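Local coordinates for transcriptional regulator, LacI family protein (Rhodococcus jostii, PDB 3K9C) that probably binds regulatory DNA as a LacI-family transcription factor and senses a small effector through a two-lobed domain resembling periplasmic binding proteins, at residues Q32-A37 with V44-V49; R127-I132 with A145-A150; T241-A246 with L263-H268. All coordinates share one frame; numbering follows the deposited sequence.

From the N terminus, interaction 1 comes first: helix 24-39 turns back through a short connection and packs on strand 42-49, an edge strand of the larger sheet in one lobe. Interaction 2 follows in the other lobe, where helix 140-153 folds back on strand 129-133 of the four-stranded parallel sheet. The chain then returns to the first lobe, and interaction 3 sets helix 240-255 against strand 262-270. The three loops close in series; none nests in or crosses another. Interactions 1 and 3 serve the same sheet and touch, Q32 CB lying 3.4 Å from A244 CB, whereas the centres of interactions 1 and 2 are about 34 Å apart.

Interaction 1: residues Q32-A37 with V44-V49; sequences QIYAAA and VMLSAV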
loop_
_atom_site.group_PDB
_atom_site.type_symbol
_atom_site.label_atom_id
_atom_site.label_comp_id
_atom_site.label_asym_id
_atom_site.label_seq_id
_atom_site.Cartn_x
_atom_site.Cartn_y
_atom_site.Cartn_z
ATOM N N GLN B 32 -5.928 12.967 1.432
ATOM C CA GLN B 32 -6.324 14.319 1.081
ATOM C C GLN B 32 -7.824 14.577 1.269
ATOM O O GLN B 32 -8.222 15.691 1.623
ATOM C CB GLN B 32 -5.878 14.633 -0.353
ATOM C CG GLN B 32 -4.368 14.575 -0.505
ATOM C CD GLN B 32 -3.666 15.517 0.459
ATOM O OE1 GLN B 32 -2.541 15.264 0.892
ATOM N NE2 GLN B 32 -4.325 16.617 0.785
ATOM N N ILE B 33 -8.662 13.565 1.045
ATOM C CA ILE B 33 -10.101 13.747 1.230
ATOM C C ILE B 33 -10.389 14.054 2.694
ATOM O O ILE B 33 -11.192 14.933 3.008
ATOM C CB ILE B 33 -10.896 12.500 0.786
ATOM C CG1 ILE B 33 -10.845 12.392 -0.745
ATOM C CG2 ILE B 33 -12.346 12.591 1.281
ATOM C CD1 ILE B 33 -11.465 11.126 -1.306
ATOM N N TYR B 34 -9.723 13.327 3.584
ATOM C CA TYR B 34 -9.873 13.534 5.016
ATOM C C TYR B 34 -9.575 14.997 5.340
ATOM O O TYR B 34 -10.328 15.647 6.064
ATOM C CB TYR B 34 -8.884 12.666 5.786
ATOM C CG TYR B 34 -9.422 11.359 6.328
ATOM C CD1 TYR B 34 -8.854 10.150 5.941
ATOM C CD2 TYR B 34 -10.435 11.335 7.298
ATOM C CE1 TYR B 34 -9.264 8.940 6.506
ATOM C CE2 TYR B 34 -10.859 10.128 7.871
ATOM C CZ TYR B 34 -10.263 8.936 7.470
ATOM O OH TYR B 34 -10.632 7.738 8.031
ATOM N N ALA B 35 -8.468 15.500 4.800
ATOM C CA ALA B 35 -8.044 16.874 5.046
ATOM C C ALA B 35 -9.009 17.903 4.466
ATOM O O ALA B 35 -9.364 18.874 5.139
ATOM C CB ALA B 35 -6.628 17.095 4.495
ATOM N N ALA B 36 -9.444 17.700 3.225
ATOM C CA ALA B 36 -10.383 18.633 2.601
ATOM C C ALA B 36 -11.697 18.626 3.388
ATOM O O ALA B 36 -12.305 19.673 3.634
ATOM C CB ALA B 36 -10.632 18.237 1.151
ATOM N N ALA B 37 -12.116 17.430 3.790
ATOM C CA ALA B 37 -13.341 17.246 4.552
ATOM C C ALA B 37 -13.305 18.057 5.844
ATOM O O ALA B 37 -14.253 18.779 6.164
ATOM C CB ALA B 37 -13.528 15.768 4.874
ATOM N N VAL B 44 -15.226 11.875 7.876
ATOM C CA VAL B 44 -15.250 10.916 6.798
ATOM C C VAL B 44 -15.390 9.514 7.326
ATOM O O VAL B 44 -14.757 9.140 8.314
ATOM C CB VAL B 44 -13.968 11.005 5.941
ATOM C CG1 VAL B 44 -13.889 9.815 4.993
ATOM C CG2 VAL B 44 -13.969 12.303 5.141
HETATM N N MSE B 45 -16.241 8.744 6.664
HETATM C CA MSE B 45 -16.430 7.356 7.031
HETATM C C MSE B 45 -15.936 6.528 5.845
HETATM O O MSE B 45 -16.485 6.611 4.754
HETATM C CB MSE B 45 -17.904 7.062 7.296
HETATM C CG MSE B 45 -18.104 5.896 8.230
HETATM SE SE MSE B 45 -19.683 4.896 7.748
HETATM C CE MSE B 45 -18.829 3.222 7.246
ATOM N N LEU B 46 -14.876 5.764 6.063
ATOM C CA LEU B 46 -14.317 4.916 5.022
ATOM C C LEU B 46 -15.007 3.567 5.055
ATOM O O LEU B 46 -15.438 3.110 6.111
ATOM C CB LEU B 46 -12.836 4.663 5.273
ATOM C CG LEU B 46 -11.882 5.830 5.460
ATOM C CD1 LEU B 46 -10.546 5.298 5.970
ATOM C CD2 LEU B 46 -11.733 6.561 4.151
ATOM N N SER B 47 -15.107 2.945 3.889
ATOM C CA SER B 47 -15.665 1.607 3.746
ATOM C C SER B 47 -14.726 1.039 2.702
ATOM O O SER B 47 -14.688 1.522 1.564
ATOM C CB SER B 47 -17.091 1.638 3.214
ATOM O OG SER B 47 -17.614 0.319 3.163
ATOM N N ALA B 48 -13.962 0.021 3.083
ATOM C CA ALA B 48 -12.974 -0.541 2.178
ATOM C C ALA B 48 -13.404 -1.694 1.286
ATOM O O ALA B 48 -14.218 -2.536 1.667
ATOM C CB ALA B 48 -11.740 -0.954 2.974
ATOM N N VAL B 49 -12.837 -1.713 0.087
ATOM C CA VAL B 49 -13.078 -2.777 -0.869
ATOM C C VAL B 49 -11.775 -3.587 -0.882
ATOM O O VAL B 49 -10.682 -3.007 -0.886
ATOM C CB VAL B 49 -13.362 -2.218 -2.294
ATOM C CG1 VAL B 49 -13.451 -3.364 -3.302
ATOM C CG2 VAL B 49 -14.659 -1.413 -2.291
HETATM O O HOH W 1 -13.121 7.440 9.177
#
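Y34 lays its ring obliquely over V44, with CE2 3.8 Å from V44 CB and V44 CG1 on one ring face, displaced toward the rim. V44 has a branch for each neighbour. CG1 stands anti to the backbone N (chi1 169°) and serves the tyrosine, while CG2, beside that N, reaches the helix, meeting A37 CB at 3.5 Å and, more loosely, I33 CG2 at 4.2 Å. Further along the ring, L46 crosses Y34 at about a right angle and brings its CD1 against the hydroxyl end of the ring, 3.2 Å from Y34 OH.

No hydrogen bond joins helix and strand directly. A water bridges them instead, 2.8 Å from Y34 OH and donating to V44 O. The same hydroxyl is hydrogen-bonded to the backbone N of A48 in the second subunit, and R53 of that subunit makes a cation-pi contact with the ring, which places this tyrosine in the dimer interface as well as on its own sheet. With the ring cut back to an alanine, V44 and L46 would probably lose their cover, and A48 N and R53 of the second subunit their hydroxyl and aromatic partners.

Helix 32-37 and strand 44-49 run nearly antiparallel, at 158°, their axes coming within 9.6 Å, as the second half of the right-handed beta-alpha-beta crossover that starts at strand 13-20. V17 of that strand, next to 42-49 in the sheet, lies against both I33 and V44, F19 supports L46, and helix 240-255 flanks 32-37 through A244 and V248.

Interaction 2: residues R127-I132 with A145-A150; sequences RNIAHI and AGFLAA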
loop_
_atom_site.group_PDB
_atom_site.type_symbol
_atom_site.label_atom_id
_atom_site.label_comp_id
_atom_site.label_asym_id
_atom_site.label_seq_id
_atom_site.Cartn_x
_atom_site.Cartn_y
_atom_site.Cartn_z
ATOM N N ARG B 127 11.084 6.394 -30.480
ATOM C CA ARG B 127 10.136 6.127 -31.559
ATOM C C ARG B 127 9.437 4.777 -31.375
ATOM O O ARG B 127 8.250 4.642 -31.689
ATOM C CB ARG B 127 10.853 6.191 -32.914
ATOM C CG ARG B 127 11.478 7.555 -33.189
ATOM C CD ARG B 127 12.104 7.628 -34.568
ATOM N NE ARG B 127 11.103 7.505 -35.625
ATOM C CZ ARG B 127 11.349 7.722 -36.911
ATOM N NH1 ARG B 127 12.567 8.076 -37.302
ATOM N NH2 ARG B 127 10.379 7.584 -37.805
ATOM N N ASN B 128 10.165 3.774 -30.887
ATOM C CA ASN B 128 9.562 2.466 -30.633
ATOM C C ASN B 128 9.096 2.556 -29.195
ATOM O O ASN B 128 9.842 2.238 -28.270
ATOM C CB ASN B 128 10.583 1.339 -30.758
ATOM C CG ASN B 128 11.083 1.170 -32.170
ATOM O OD1 ASN B 128 12.216 1.528 -32.485
ATOM N ND2 ASN B 128 10.232 0.633 -33.037
ATOM N N ILE B 129 7.863 3.006 -29.014
ATOM C CA ILE B 129 7.315 3.179 -27.687
ATOM C C ILE B 129 6.158 2.242 -27.415
ATOM O O ILE B 129 5.264 2.070 -28.252
ATOM C CB ILE B 129 6.874 4.631 -27.498
ATOM C CG1 ILE B 129 8.061 5.556 -27.807
ATOM C CG2 ILE B 129 6.358 4.848 -26.076
ATOM C CD1 ILE B 129 7.698 7.018 -27.954
ATOM N N ALA B 130 6.183 1.643 -26.227
ATOM C CA ALA B 130 5.153 0.706 -25.835
ATOM C C ALA B 130 4.316 1.178 -24.659
ATOM O O ALA B 130 4.756 1.973 -23.820
ATOM C CB ALA B 130 5.780 -0.640 -25.509
ATOM N N HIS B 131 3.088 0.681 -24.613
ATOM C CA HIS B 131 2.183 1.003 -23.533
ATOM C C HIS B 131 1.643 -0.302 -22.970
ATOM O O HIS B 131 1.230 -1.189 -23.726
ATOM C CB HIS B 131 1.028 1.886 -24.040
ATOM C CG HIS B 131 -0.044 2.123 -23.021
ATOM N ND1 HIS B 131 0.207 2.697 -21.792
ATOM C CD2 HIS B 131 -1.368 1.846 -23.044
ATOM C CE1 HIS B 131 -0.917 2.762 -21.102
ATOM N NE2 HIS B 131 -1.889 2.254 -21.840
ATOM N N ILE B 132 1.708 -0.442 -21.650
ATOM C CA ILE B 132 1.154 -1.613 -20.976
ATOM C C ILE B 132 -0.129 -1.004 -20.399
ATOM O O ILE B 132 -0.078 -0.191 -19.467
ATOM C CB ILE B 132 2.112 -2.134 -19.859
ATOM C CG1 ILE B 132 3.439 -2.574 -20.485
ATOM C CG2 ILE B 132 1.479 -3.325 -19.123
ATOM C CD1 ILE B 132 4.496 -3.045 -19.483
ATOM N N ALA B 145 -6.441 4.640 -25.721
ATOM C CA ALA B 145 -6.802 5.428 -26.898
ATOM C C ALA B 145 -5.913 6.667 -26.971
ATOM O O ALA B 145 -5.421 7.036 -28.031
ATOM C CB ALA B 145 -8.259 5.836 -26.827
ATOM N N GLY B 146 -5.707 7.310 -25.830
ATOM C CA GLY B 146 -4.855 8.477 -25.824
ATOM C C GLY B 146 -3.450 8.136 -26.281
ATOM O O GLY B 146 -2.830 8.916 -27.004
ATOM N N PHE B 147 -2.940 6.978 -25.862
ATOM C CA PHE B 147 -1.587 6.557 -26.246
ATOM C C PHE B 147 -1.454 6.352 -27.757
ATOM O O PHE B 147 -0.493 6.810 -28.379
ATOM C CB PHE B 147 -1.198 5.243 -25.546
ATOM C CG PHE B 147 0.128 4.695 -25.988
ATOM C CD1 PHE B 147 1.316 5.287 -25.569
ATOM C CD2 PHE B 147 0.192 3.628 -26.879
ATOM C CE1 PHE B 147 2.553 4.827 -26.038
ATOM C CE2 PHE B 147 1.421 3.162 -27.354
ATOM C CZ PHE B 147 2.601 3.762 -26.935
ATOM N N LEU B 148 -2.405 5.628 -28.332
ATOM C CA LEU B 148 -2.393 5.356 -29.762
ATOM C C LEU B 148 -2.563 6.649 -30.566
ATOM O O LEU B 148 -1.927 6.837 -31.599
ATOM C CB LEU B 148 -3.507 4.357 -30.104
ATOM C CG LEU B 148 -3.275 2.945 -29.551
ATOM C CD1 LEU B 148 -4.519 2.078 -29.724
ATOM C CD2 LEU B 148 -2.089 2.334 -30.265
ATOM N N ALA B 149 -3.414 7.544 -30.079
ATOM C CA ALA B 149 -3.643 8.809 -30.767
ATOM C C ALA B 149 -2.372 9.639 -30.773
ATOM O O ALA B 149 -1.970 10.167 -31.809
ATOM C CB ALA B 149 -4.764 9.582 -30.091
ATOM N N ALA B 150 -1.737 9.756 -29.611
ATOM C CA ALA B 150 -0.515 10.536 -29.508
ATOM C C ALA B 150 0.584 9.943 -30.383
ATOM O O ALA B 150 1.338 10.678 -31.010
ATOM C CB ALA B 150 -0.054 10.609 -28.056
#
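The ring of F147 carries H131 CB over the centre of one face, and at its edge, in the ring plane, lies the carbonyl oxygen of I129. The first is a CH-pi contact: H131 CB sits 3.4 Å from the ring centroid and only 10° off the normal. The edge contact is as short, F147 CZ to I129 O being 3.4 Å, while I129 CG2 touches F147 CE1 at 3.8 Å.

The imidazole itself scarcely overlaps the phenyl ring. Their planes are near parallel, 28° apart, but slid well past each other, with centroids separated by 5.2 Å. With CG anti to the backbone N (chi1 173°), H131 directs its ring past F147, and ND1 is hydrogen-bonded to V190 O on the neighbouring strand.

The helix and strand are nearly antiparallel within the beta-alpha-beta unit of 129-133, 140-153 and 160-164. I114 and V118 of helix 110-123 and V162 of strand 160-164 also pack on F147.

Chemically, this is dispersion across a ring face plus a weakly polarised aromatic C-H beside a carbonyl; the histidine meets the helix through carbon, while its ND1 bonds to V190 O within the sheet.

Interaction 3: residues T241-A246 with L263-H268; sequences THMAEA and LVLAPH
In the sheet of the lobe that also holds the N-terminal crossover, strand 262-270 receives helix 240-255 on one face, an alpha/beta sandwich arrangement expected of the periplasmic binding protein-like fold. Segment 241-246 runs almost antiparallel to strand 263-265, at 170°, and their axes come within 10.2 Å.

L265 makes the central contact. Its CG lies anti to the carbonyl carbon (chi1 -46°), and CD1 lands on the helix backbone, 3.7 Å from M243 CA. The start of the selenomethionine side chain continues the same patch, M243 CB being 4.1 Å from L265 CD1. The two side chains pass at a slant. M243 runs extended to its selenium and bends only at chi3 (-79°), which turns the terminal methyl CE aside; CB and CG are the atoms that meet L265 CD1. One helical turn on, A246 faces L263, where the methyl CB meets CD2 at 3.9 Å; a small residue on the helix is thus matched by a leucine branch from the strand.

V106 of strand 104-108 lies beneath this group, packing on M243, A246 and L265, while F25 of helix 24-39 also touches M243. On its far side the helix holds on to helix 24-39 by a salt bridge from E245 to R39.

Toward the surface the contact thins. H242 brings CE1 only to within 4.5 Å of L265 CD2, and the polar link across the segments is a single water, weakly bonded at both ends: 3.4 Å from H242 ND1, and donating to A266 O at 3.3 Å.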
loop_
_atom_site.group_PDB
_atom_site.type_symbol
_atom_site.label_atom_id
_atom_site.label_comp_id
_atom_site.label_asym_id
_atom_site.label_seq_id
_atom_site.Cartn_x
_atom_site.Cartn_y
_atom_site.Cartn_z
ATOM N N THR B 241 -4.277 16.147 -4.165
ATOM C CA THR B 241 -4.834 17.160 -3.282
ATOM C C THR B 241 -5.981 17.928 -3.938
ATOM O O THR B 241 -7.060 18.036 -3.364
ATOM C CB THR B 241 -3.759 18.150 -2.819
ATOM O OG1 THR B 241 -2.677 17.430 -2.221
ATOM C CG2 THR B 241 -4.338 19.109 -1.785
ATOM N N HIS B 242 -5.758 18.445 -5.141
ATOM C CA HIS B 242 -6.809 19.193 -5.833
ATOM C C HIS B 242 -7.982 18.292 -6.220
ATOM O O HIS B 242 -9.134 18.721 -6.222
ATOM C CB HIS B 242 -6.256 19.875 -7.085
ATOM C CG HIS B 242 -7.252 20.754 -7.781
ATOM N ND1 HIS B 242 -6.990 21.366 -8.988
ATOM C CD2 HIS B 242 -8.506 21.129 -7.434
ATOM C CE1 HIS B 242 -8.041 22.080 -9.354
ATOM N NE2 HIS B 242 -8.975 21.953 -8.429
HETATM N N MSE B 243 -7.692 17.041 -6.555
HETATM C CA MSE B 243 -8.747 16.113 -6.917
HETATM C C MSE B 243 -9.608 15.813 -5.681
HETATM O O MSE B 243 -10.830 15.743 -5.772
HETATM C CB MSE B 243 -8.146 14.825 -7.479
HETATM C CG MSE B 243 -9.150 13.956 -8.212
HETATM SE SE MSE B 243 -8.254 12.482 -9.111
HETATM C CE MSE B 243 -7.628 13.488 -10.634
ATOM N N ALA B 244 -8.964 15.652 -4.528
ATOM C CA ALA B 244 -9.680 15.372 -3.283
ATOM C C ALA B 244 -10.570 16.548 -2.875
ATOM O O ALA B 244 -11.722 16.356 -2.482
ATOM C CB ALA B 244 -8.691 15.064 -2.167
ATOM N N GLU B 245 -10.035 17.766 -2.964
ATOM C CA GLU B 245 -10.798 18.959 -2.600
ATOM C C GLU B 245 -11.999 19.126 -3.519
ATOM O O GLU B 245 -13.082 19.497 -3.074
ATOM C CB GLU B 245 -9.927 20.221 -2.691
ATOM C CG GLU B 245 -8.699 20.221 -1.812
ATOM C CD GLU B 245 -8.136 21.622 -1.608
ATOM O OE1 GLU B 245 -8.827 22.449 -0.973
ATOM O OE2 GLU B 245 -7.009 21.899 -2.080
ATOM N N ALA B 246 -11.795 18.857 -4.806
ATOM C CA ALA B 246 -12.851 18.977 -5.802
ATOM C C ALA B 246 -13.946 17.938 -5.569
ATOM O O ALA B 246 -15.137 18.227 -5.725
ATOM C CB ALA B 246 -12.271 18.820 -7.189
ATOM N N LEU B 263 -16.486 16.944 -13.550
ATOM C CA LEU B 263 -15.293 17.784 -13.530
ATOM C C LEU B 263 -13.997 17.079 -13.946
ATOM O O LEU B 263 -13.519 16.173 -13.257
ATOM C CB LEU B 263 -15.123 18.380 -12.129
ATOM C CG LEU B 263 -13.987 19.379 -11.926
ATOM C CD1 LEU B 263 -14.156 20.554 -12.883
ATOM C CD2 LEU B 263 -13.989 19.863 -10.484
ATOM N N VAL B 264 -13.429 17.506 -15.072
ATOM C CA VAL B 264 -12.185 16.929 -15.567
ATOM C C VAL B 264 -11.009 17.849 -15.247
ATOM O O VAL B 264 -11.019 19.023 -15.606
ATOM C CB VAL B 264 -12.239 16.693 -17.088
ATOM C CG1 VAL B 264 -10.894 16.192 -17.584
ATOM C CG2 VAL B 264 -13.323 15.670 -17.417
ATOM N N LEU B 265 -9.997 17.300 -14.579
ATOM C CA LEU B 265 -8.813 18.053 -14.187
ATOM C C LEU B 265 -7.581 17.759 -15.044
ATOM O O LEU B 265 -7.361 16.628 -15.484
ATOM C CB LEU B 265 -8.484 17.756 -12.724
ATOM C CG LEU B 265 -9.674 17.791 -11.758
ATOM C CD1 LEU B 265 -9.187 17.513 -10.345
ATOM C CD2 LEU B 265 -10.369 19.151 -11.830
ATOM N N ALA B 266 -6.768 18.786 -15.262
ATOM C CA ALA B 266 -5.554 18.651 -16.053
ATOM C C ALA B 266 -4.438 18.013 -15.242
ATOM O O ALA B 266 -4.214 18.371 -14.088
ATOM C CB ALA B 266 -5.099 20.010 -16.545
ATOM N N PRO B 267 -3.729 17.042 -15.836
ATOM C CA PRO B 267 -2.627 16.366 -15.149
ATOM C C PRO B 267 -1.326 17.041 -15.572
ATOM O O PRO B 267 -1.332 17.890 -16.458
ATOM C CB PRO B 267 -2.724 14.948 -15.690
ATOM C CG PRO B 267 -3.068 15.199 -17.126
ATOM C CD PRO B 267 -4.143 16.277 -17.028
ATOM N N HIS B 268 -0.220 16.688 -14.934
ATOM C CA HIS B 268 1.063 17.260 -15.321
ATOM C C HIS B 268 2.178 16.243 -15.219
ATOM O O HIS B 268 2.072 15.255 -14.493
ATOM C CB HIS B 268 1.394 18.534 -14.519
ATOM C CG HIS B 268 1.122 18.441 -13.052
ATOM N ND1 HIS B 268 2.044 17.958 -12.146
ATOM C CD2 HIS B 268 0.041 18.811 -12.324
ATOM C CE1 HIS B 268 1.545 18.036 -10.926
ATOM N NE2 HIS B 268 0.330 18.551 -11.007
HETATM O O HOH W 2 -5.642 20.520 -11.975
#